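Long-range contact in OxyA protein (Actinoplanes teichomyceticus, PDB 5HH3), which is a heme-dependent cytochrome P450 that probably performs one of the phenolic coupling steps that crosslink the peptide during glycopeptide antibiotic biosynthesis: residues A244-D256 against I381-L395. Residues are numbered along the deposited sequence; the frame is centred on the assembly and turned at random.
Sequences ARFLAAGAWLMAD and IRLGPPPFDVEALLL. With ACT (acetate ion), chain O.
P387, which follows a cis peptide bond, sets its CG over one face of the R245 guanidinium near its rim, 3.5 Å from R245 NH2. In this cytochrome P450 fold, the C-terminal half of the long helix 225-256, which corresponds to the I-helix, is flanked on one side by a hairpin-like loop leading into strand 394-396. R245 bends at chi3, turning its head back so that NH1 donates to F388 O at 2.8 Å. That bond is nearly straight (164°) and lies in the guanidinium plane, although NH1 sits above the carbonyl plane. NH1 also bonds T284 O, NE forms a salt bridge with D241, and NH2 donates to an acetate ion, probably from the crystallisation liquor. A water accepting from V390 N, within donating reach of R245 O and F388 O though acceptors outnumber its protons, links the two backbones. Farther along, W252 carries its CG anti to the backbone N (chi1 -178°), which sends the indole out among I381, L383, F388, V390 and L393. F388 meets it through its ring edge, CZ being 3.7 Å from W252 CZ3. A CH-pi contact meets one indole face: I381 CD1 stands 3.5 Å from the centroid of the W252 five-membered ring, 26° off its normal.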
loop_
_atom_site.group_PDB
_atom_site.type_symbol
_atom_site.label_atom_id
_atom_site.label_comp_id
_atom_site.label_asym_id
_atom_site.label_seq_id
_atom_site.Cartn_x
_atom_site.Cartn_y
_atom_site.Cartn_z
ATOM N N ALA B 244 -14.271 20.324 2.261
ATOM C CA ALA B 244 -13.701 21.125 1.184
ATOM C C ALA B 244 -13.865 20.470 -0.185
ATOM O O ALA B 244 -14.260 21.145 -1.153
ATOM C CB ALA B 244 -12.236 21.417 1.447
ATOM N N ARG B 245 -13.585 19.164 -0.277
ATOM C CA ARG B 245 -13.697 18.451 -1.553
ATOM C C ARG B 245 -15.125 18.408 -2.063
ATOM O O ARG B 245 -15.358 18.578 -3.260
ATOM C CB ARG B 245 -13.102 17.035 -1.474
ATOM C CG ARG B 245 -11.568 17.044 -1.455
ATOM C CD ARG B 245 -10.945 15.649 -1.509
ATOM N NE ARG B 245 -11.453 14.756 -0.483
ATOM C CZ ARG B 245 -12.455 13.888 -0.604
ATOM N NH1 ARG B 245 -13.163 13.726 -1.740
ATOM N NH2 ARG B 245 -12.780 13.171 0.459
ATOM N N PHE B 246 -16.077 18.187 -1.159
ATOM C CA PHE B 246 -17.496 18.220 -1.507
ATOM C C PHE B 246 -17.975 19.598 -2.012
ATOM O O PHE B 246 -18.710 19.671 -2.984
ATOM C CB PHE B 246 -18.348 17.798 -0.322
ATOM C CG PHE B 246 -19.788 17.634 -0.660
ATOM C CD1 PHE B 246 -20.655 18.721 -0.615
ATOM C CD2 PHE B 246 -20.282 16.394 -1.051
ATOM C CE1 PHE B 246 -21.987 18.575 -0.947
ATOM C CE2 PHE B 246 -21.609 16.243 -1.411
ATOM C CZ PHE B 246 -22.469 17.322 -1.329
ATOM N N LEU B 247 -17.599 20.666 -1.311
ATOM C CA LEU B 247 -18.004 22.018 -1.704
ATOM C C LEU B 247 -17.412 22.407 -3.067
ATOM O O LEU B 247 -18.085 23.047 -3.866
ATOM C CB LEU B 247 -17.613 23.048 -0.634
ATOM C CG LEU B 247 -18.383 22.996 0.689
ATOM C CD1 LEU B 247 -17.794 24.003 1.673
ATOM C CD2 LEU B 247 -19.867 23.242 0.479
ATOM N N ALA B 248 -16.173 21.986 -3.338
ATOM C CA ALA B 248 -15.563 22.208 -4.658
ATOM C C ALA B 248 -16.332 21.445 -5.741
ATOM O O ALA B 248 -16.632 22.019 -6.784
ATOM C CB ALA B 248 -14.082 21.836 -4.664
ATOM N N ALA B 249 -16.680 20.183 -5.484
ATOM C CA ALA B 249 -17.465 19.406 -6.455
ATOM C C ALA B 249 -18.897 19.936 -6.607
ATOM O O ALA B 249 -19.462 19.899 -7.707
ATOM C CB ALA B 249 -17.473 17.927 -6.109
ATOM N N GLY B 250 -19.470 20.437 -5.511
ATOM C CA GLY B 250 -20.761 21.103 -5.544
ATOM C C GLY B 250 -20.772 22.359 -6.394
ATOM O O GLY B 250 -21.676 22.541 -7.217
ATOM N N ALA B 251 -19.774 23.230 -6.192
ATOM C CA ALA B 251 -19.635 24.429 -7.003
ATOM C C ALA B 251 -19.500 24.086 -8.498
ATOM O O ALA B 251 -20.050 24.808 -9.348
ATOM C CB ALA B 251 -18.451 25.270 -6.536
ATOM N N TRP B 252 -18.783 23.002 -8.815
ATOM C CA TRP B 252 -18.630 22.553 -10.201
ATOM C C TRP B 252 -19.983 22.122 -10.769
ATOM O O TRP B 252 -20.343 22.534 -11.868
ATOM C CB TRP B 252 -17.596 21.425 -10.291
ATOM C CG TRP B 252 -17.299 20.898 -11.675
ATOM C CD1 TRP B 252 -17.572 21.499 -12.870
ATOM C CD2 TRP B 252 -16.617 19.678 -11.996
ATOM N NE1 TRP B 252 -17.132 20.723 -13.907
ATOM C CE2 TRP B 252 -16.533 19.605 -13.404
ATOM C CE3 TRP B 252 -16.072 18.637 -11.228
ATOM C CZ2 TRP B 252 -15.934 18.532 -14.066
ATOM C CZ3 TRP B 252 -15.477 17.567 -11.883
ATOM C CH2 TRP B 252 -15.410 17.522 -13.291
ATOM N N LEU B 253 -20.729 21.315 -10.010
ATOM C CA LEU B 253 -22.068 20.889 -10.411
ATOM C C LEU B 253 -23.013 22.080 -10.609
ATOM O O LEU B 253 -23.832 22.074 -11.546
ATOM C CB LEU B 253 -22.663 19.885 -9.408
ATOM C CG LEU B 253 -23.983 19.204 -9.798
ATOM C CD1 LEU B 253 -23.807 18.304 -10.998
ATOM C CD2 LEU B 253 -24.556 18.405 -8.650
ATOM N N MET B 254 -22.894 23.101 -9.754
ATOM C CA MET B 254 -23.695 24.323 -9.906
ATOM C C MET B 254 -23.368 25.120 -11.171
ATOM O O MET B 254 -24.280 25.550 -11.869
ATOM C CB MET B 254 -23.560 25.230 -8.694
ATOM C CG MET B 254 -24.120 24.602 -7.420
ATOM S SD MET B 254 -23.721 25.588 -5.967
ATOM C CE MET B 254 -24.490 27.135 -6.497
ATOM N N ALA B 255 -22.082 25.309 -11.459
ATOM C CA ALA B 255 -21.654 25.911 -12.723
ATOM C C ALA B 255 -22.047 25.036 -13.955
ATOM O O ALA B 255 -22.440 25.551 -14.996
ATOM C CB ALA B 255 -20.153 26.192 -12.697
ATOM N N ASP B 256 -21.976 23.719 -13.812
ATOM C CA ASP B 256 -22.327 22.799 -14.880
ATOM C C ASP B 256 -23.836 22.726 -15.160
ATOM O O ASP B 256 -24.234 22.569 -16.309
ATOM C CB ASP B 256 -21.794 21.396 -14.567
ATOM C CG ASP B 256 -21.862 20.469 -15.767
ATOM O OD1 ASP B 256 -21.088 20.651 -16.718
ATOM O OD2 ASP B 256 -22.713 19.568 -15.771
ATOM N N ILE B 381 -11.477 19.950 -16.391
ATOM C CA ILE B 381 -11.145 20.040 -14.973
ATOM C C ILE B 381 -10.305 18.824 -14.593
ATOM O O ILE B 381 -10.651 17.711 -14.940
ATOM C CB ILE B 381 -12.423 20.284 -14.144
ATOM C CG1 ILE B 381 -12.806 21.769 -14.344
ATOM C CG2 ILE B 381 -12.214 19.980 -12.664
ATOM C CD1 ILE B 381 -14.272 22.056 -14.190
ATOM N N ARG B 382 -9.176 19.068 -13.933
ATOM C CA ARG B 382 -8.225 18.023 -13.565
ATOM C C ARG B 382 -8.592 17.432 -12.216
ATOM O O ARG B 382 -8.775 18.151 -11.223
ATOM C CB ARG B 382 -6.800 18.572 -13.480
ATOM C CG ARG B 382 -6.331 19.312 -14.729
ATOM C CD ARG B 382 -4.862 19.036 -15.005
ATOM N NE ARG B 382 -4.308 19.928 -16.026
ATOM C CZ ARG B 382 -3.604 21.041 -15.804
ATOM N NH1 ARG B 382 -3.331 21.469 -14.571
ATOM N NH2 ARG B 382 -3.161 21.745 -16.844
ATOM N N LEU B 383 -8.696 16.115 -12.184
ATOM C CA LEU B 383 -9.040 15.399 -10.979
ATOM C C LEU B 383 -7.809 14.661 -10.487
ATOM O O LEU B 383 -7.100 14.042 -11.284
ATOM C CB LEU B 383 -10.170 14.415 -11.266
ATOM C CG LEU B 383 -11.483 15.053 -11.713
ATOM C CD1 LEU B 383 -12.494 13.958 -12.009
ATOM C CD2 LEU B 383 -12.014 16.000 -10.648
ATOM N N GLY B 384 -7.557 14.733 -9.180
ATOM C CA GLY B 384 -6.448 14.035 -8.545
ATOM C C GLY B 384 -6.819 12.596 -8.250
ATOM O O GLY B 384 -7.902 12.133 -8.617
ATOM N N PRO B 385 -5.935 11.871 -7.556
ATOM C CA PRO B 385 -6.286 10.529 -7.117
ATOM C C PRO B 385 -7.577 10.538 -6.265
ATOM O O PRO B 385 -7.864 11.531 -5.614
ATOM C CB PRO B 385 -5.092 10.119 -6.259
ATOM C CG PRO B 385 -3.958 10.939 -6.761
ATOM C CD PRO B 385 -4.565 12.247 -7.173
ATOM N N PRO B 386 -8.353 9.448 -6.289
ATOM C CA PRO B 386 -9.496 9.285 -5.403
ATOM C C PRO B 386 -9.097 9.453 -3.929
ATOM O O PRO B 386 -7.971 9.159 -3.608
ATOM C CB PRO B 386 -9.945 7.839 -5.651
ATOM C CG PRO B 386 -9.423 7.489 -6.995
ATOM C CD PRO B 386 -8.238 8.358 -7.278
ATOM N N PRO B 387 -9.982 9.921 -3.045
ATOM C CA PRO B 387 -11.375 10.237 -3.367
ATOM C C PRO B 387 -11.570 11.606 -4.061
ATOM O O PRO B 387 -10.684 12.479 -3.989
ATOM C CB PRO B 387 -12.063 10.188 -2.016
ATOM C CG PRO B 387 -10.975 10.518 -1.011
ATOM C CD PRO B 387 -9.685 10.038 -1.604
ATOM N N PHE B 388 -12.737 11.759 -4.698
ATOM C CA PHE B 388 -13.099 12.887 -5.579
ATOM C C PHE B 388 -12.405 14.203 -5.243
ATOM O O PHE B 388 -12.774 14.887 -4.287
ATOM C CB PHE B 388 -14.616 13.139 -5.576
ATOM C CG PHE B 388 -15.115 13.866 -6.808
ATOM C CD1 PHE B 388 -14.885 15.209 -7.003
ATOM C CD2 PHE B 388 -15.812 13.193 -7.774
ATOM C CE1 PHE B 388 -15.351 15.856 -8.153
ATOM C CE2 PHE B 388 -16.279 13.833 -8.933
ATOM C CZ PHE B 388 -16.054 15.166 -9.106
ATOM N N ASP B 389 -11.442 14.557 -6.074
ATOM C CA ASP B 389 -10.514 15.600 -5.777
ATOM C C ASP B 389 -10.361 16.548 -6.969
ATOM O O ASP B 389 -9.513 16.339 -7.859
ATOM C CB ASP B 389 -9.179 14.969 -5.401
ATOM C CG ASP B 389 -8.107 15.991 -5.143
ATOM O OD1 ASP B 389 -8.452 17.145 -4.828
ATOM O OD2 ASP B 389 -6.926 15.637 -5.262
ATOM N N VAL B 390 -11.186 17.590 -6.978
ATOM C CA VAL B 390 -11.054 18.649 -7.974
ATOM C C VAL B 390 -9.804 19.446 -7.616
ATOM O O VAL B 390 -9.757 20.075 -6.568
ATOM C CB VAL B 390 -12.270 19.587 -8.011
ATOM C CG1 VAL B 390 -12.089 20.646 -9.110
ATOM C CG2 VAL B 390 -13.554 18.795 -8.213
ATOM N N GLU B 391 -8.811 19.424 -8.496
ATOM C CA GLU B 391 -7.522 20.052 -8.233
ATOM C C GLU B 391 -7.547 21.588 -8.363
ATOM O O GLU B 391 -6.846 22.282 -7.630
ATOM C CB GLU B 391 -6.451 19.460 -9.140
ATOM C CG GLU B 391 -6.249 17.966 -8.899
ATOM C CD GLU B 391 -5.089 17.386 -9.675
ATOM O OE1 GLU B 391 -4.441 16.453 -9.161
ATOM O OE2 GLU B 391 -4.815 17.861 -10.798
ATOM N N ALA B 392 -8.350 22.103 -9.284
ATOM C CA ALA B 392 -8.503 23.555 -9.473
ATOM C C ALA B 392 -9.827 23.804 -10.193
ATOM O O ALA B 392 -10.185 23.040 -11.087
ATOM C CB ALA B 392 -7.338 24.110 -10.275
ATOM N N LEU B 393 -10.589 24.802 -9.750
ATOM C CA LEU B 393 -11.900 25.079 -10.324
ATOM C C LEU B 393 -12.075 26.582 -10.548
ATOM O O LEU B 393 -12.590 27.301 -9.685
ATOM C CB LEU B 393 -12.992 24.511 -9.426
ATOM C CG LEU B 393 -14.430 24.584 -9.953
ATOM C CD1 LEU B 393 -14.600 23.683 -11.173
ATOM C CD2 LEU B 393 -15.402 24.170 -8.869
ATOM N N LEU B 394 -11.629 27.036 -11.717
ATOM C CA LEU B 394 -11.635 28.462 -12.053
ATOM C C LEU B 394 -13.024 28.859 -12.490
ATOM O O LEU B 394 -13.481 28.448 -13.554
ATOM C CB LEU B 394 -10.611 28.798 -13.143
ATOM C CG LEU B 394 -9.198 29.089 -12.626
ATOM C CD1 LEU B 394 -9.131 30.434 -11.911
ATOM C CD2 LEU B 394 -8.682 27.977 -11.716
ATOM N N LEU B 395 -13.692 29.650 -11.658
ATOM C CA LEU B 395 -15.046 30.095 -11.953
ATOM C C LEU B 395 -15.079 31.590 -12.092
ATOM O O LEU B 395 -14.220 32.284 -11.561
ATOM C CB LEU B 395 -16.029 29.658 -10.867
ATOM C CG LEU B 395 -16.077 28.171 -10.542
ATOM C CD1 LEU B 395 -17.141 27.887 -9.493
ATOM C CD2 LEU B 395 -16.321 27.345 -11.797
HETATM C C ACT O . -10.459 12.052 3.711
HETATM O O ACT O . -9.485 12.421 4.404
HETATM O OXT ACT O . -11.100 12.855 2.996
HETATM C CH3 ACT O . -10.864 10.606 3.742
HETATM O O HOH W 1 -13.276 17.710 -4.886
#